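Local coordinates for putative membrane protein (Corynebacterium diphtheriae NCTC 13129, PDB 3C8I) that is of unknown function but belongs to the DUF3239 family, this chain being the C-terminal part of a putative membrane protein, at residues 50-55 / 96-101. Sequence-based numbering, arbitrary orientation.
Sequences ATRNIT and IAWATP
The guanidinium of R52 turns one face to the benzo edge of the W98 indole, with W98 CH2 standing 3.6 Å above the guanidinium plane, offset toward its rim. R52 CZ in turn lies at the edge of the indole, in its plane, and the two planes are almost perpendicular, 84° apart. The charged group therefore meets the C-H groups at the ring's rim and not its pi face, so this is an edge contact and no cation-pi stack. R52 NH2 sits 3.6 Å from W98 CH2 and 3.7 Å from W98 CZ3. Next along the same edge, I54 supplies the apolar part of the contact: its CG2 methyl reaches W98 CZ2 at 3.7 Å, and the tip of its longer branch, CD1, is 4.2 Å from that same carbon.

How a single aromatic side chain can bridge two parts of a fold is well illustrated here. R52 and I54, two positions apart on strand 47-54 of an antiparallel sheet, both direct their side chains toward the 3-10 turn 96-98, which follows strand 88-95 and leads into helix 103-112. The backbones stay well separated, the nearest CA atoms, those of I54 and W98, being 11.3 Å apart, and the two segments touch only through side chains.

R52 spans its share fully extended: CG is anti to the backbone N (chi1 -179°), and the chain remains straight as far as NE. Its NH1 hydrogen-bonds to P93 O on strand 88-95 and also to W98 O of the second subunit, with NH2 making a weak bond to A97 O of that subunit, anchoring the guanidinium that faces the indole. W98 NE1, on the pyrrole side of the ring, donates to A56 O just beyond strand 47-54, while I57 and P58 pack against the same side chain.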
loop_
_atom_site.group_PDB
_atom_site.type_symbol
_atom_site.label_atom_id
_atom_site.label_comp_id
_atom_site.label_asym_id
_atom_site.label_seq_id
_atom_site.Cartn_x
_atom_site.Cartn_y
_atom_site.Cartn_z
ATOM N N ALA B 50 -8.876 -15.426 0.863
ATOM C CA ALA B 50 -8.035 -14.236 0.752
ATOM C C ALA B 50 -6.594 -14.693 0.680
ATOM O O ALA B 50 -6.162 -15.475 1.509
ATOM C CB ALA B 50 -8.258 -13.292 1.983
ATOM N N THR B 51 -5.826 -14.195 -0.273
ATOM C CA THR B 51 -4.432 -14.559 -0.353
ATOM C C THR B 51 -3.487 -13.414 -0.047
ATOM O O THR B 51 -3.835 -12.233 -0.163
ATOM C CB THR B 51 -4.058 -15.176 -1.742
ATOM O OG1 THR B 51 -4.342 -14.234 -2.776
ATOM C CG2 THR B 51 -4.761 -16.542 -1.975
ATOM N N ARG B 52 -2.271 -13.774 0.343
ATOM C CA ARG B 52 -1.252 -12.804 0.671
ATOM C C ARG B 52 0.132 -13.375 0.442
ATOM O O ARG B 52 0.434 -14.482 0.872
ATOM C CB ARG B 52 -1.365 -12.403 2.140
ATOM C CG ARG B 52 -0.371 -11.373 2.580
ATOM C CD ARG B 52 -0.578 -10.973 4.049
ATOM N NE ARG B 52 0.375 -9.946 4.466
ATOM C CZ ARG B 52 0.209 -9.108 5.485
ATOM N NH1 ARG B 52 -0.872 -9.194 6.248
ATOM N NH2 ARG B 52 1.148 -8.193 5.765
ATOM N N ASN B 53 0.964 -12.577 -0.200
ATOM C CA ASN B 53 2.359 -12.910 -0.412
ATOM C C ASN B 53 3.161 -12.543 0.823
ATOM O O ASN B 53 3.103 -11.403 1.302
ATOM C CB ASN B 53 2.873 -12.216 -1.657
ATOM C CG ASN B 53 2.499 -12.963 -2.926
ATOM O OD1 ASN B 53 3.352 -13.608 -3.551
ATOM N ND2 ASN B 53 1.229 -12.896 -3.315
ATOM N N ILE B 54 3.861 -13.523 1.374
ATOM C CA ILE B 54 4.582 -13.372 2.639
ATOM C C ILE B 54 6.030 -13.828 2.501
ATOM O O ILE B 54 6.314 -14.870 1.900
ATOM C CB ILE B 54 3.865 -14.162 3.780
ATOM C CG1 ILE B 54 2.495 -13.521 4.077
ATOM C CG2 ILE B 54 4.716 -14.200 5.072
ATOM C CD1 ILE B 54 1.652 -14.342 5.122
ATOM N N THR B 55 6.957 -13.040 3.031
ATOM C CA THR B 55 8.372 -13.395 2.900
ATOM C C THR B 55 8.825 -14.343 4.014
ATOM O O THR B 55 9.518 -15.320 3.743
ATOM C CB THR B 55 9.238 -12.123 2.834
ATOM O OG1 THR B 55 8.882 -11.388 1.643
ATOM C CG2 THR B 55 10.700 -12.476 2.812
ATOM N N ILE B 96 -0.504 -15.596 13.142
ATOM C CA ILE B 96 -0.395 -15.235 14.573
ATOM C C ILE B 96 1.053 -15.392 15.057
ATOM O O ILE B 96 1.473 -14.713 15.999
ATOM C CB ILE B 96 -1.412 -15.953 15.521
ATOM C CG1 ILE B 96 -1.084 -17.415 15.728
ATOM C CG2 ILE B 96 -2.836 -15.808 15.046
ATOM C CD1 ILE B 96 -1.866 -18.020 16.931
ATOM N N ALA B 97 1.824 -16.228 14.370
ATOM C CA ALA B 97 3.258 -16.377 14.636
ATOM C C ALA B 97 4.068 -15.063 14.535
ATOM O O ALA B 97 5.208 -15.043 14.989
ATOM C CB ALA B 97 3.859 -17.423 13.735
ATOM N N TRP B 98 3.522 -14.006 13.929
ATOM C CA TRP B 98 4.203 -12.703 13.894
ATOM C C TRP B 98 4.040 -11.974 15.230
ATOM O O TRP B 98 4.830 -11.092 15.557
ATOM C CB TRP B 98 3.640 -11.796 12.805
ATOM C CG TRP B 98 3.985 -12.163 11.385
ATOM C CD1 TRP B 98 4.894 -13.091 10.959
ATOM C CD2 TRP B 98 3.449 -11.554 10.210
ATOM N NE1 TRP B 98 4.935 -13.119 9.577
ATOM C CE2 TRP B 98 4.052 -12.187 9.092
ATOM C CE3 TRP B 98 2.487 -10.563 9.988
ATOM C CZ2 TRP B 98 3.730 -11.841 7.772
ATOM C CZ3 TRP B 98 2.165 -10.230 8.691
ATOM C CH2 TRP B 98 2.774 -10.876 7.595
ATOM N N ALA B 99 3.004 -12.357 15.975
ATOM C CA ALA B 99 2.651 -11.764 17.271
ATOM C C ALA B 99 3.141 -12.538 18.501
ATOM O O ALA B 99 3.280 -11.933 19.572
ATOM C CB ALA B 99 1.145 -11.598 17.358
ATOM N N THR B 100 3.365 -13.849 18.390
ATOM C CA THR B 100 3.818 -14.658 19.542
ATOM C C THR B 100 4.875 -15.712 19.193
ATOM O O THR B 100 4.698 -16.457 18.236
ATOM C CB THR B 100 2.621 -15.392 20.240
ATOM O OG1 THR B 100 3.135 -16.310 21.224
ATOM C CG2 THR B 100 1.779 -16.183 19.232
ATOM N N PRO B 101 5.962 -15.814 20.003
ATOM C CA PRO B 101 6.984 -16.842 19.770
ATOM C C PRO B 101 6.589 -18.205 20.334
ATOM O O PRO B 101 7.257 -19.225 20.068
ATOM C CB PRO B 101 8.183 -16.306 20.551
ATOM C CG PRO B 101 7.564 -15.605 21.692
ATOM C CD PRO B 101 6.313 -14.979 21.167
#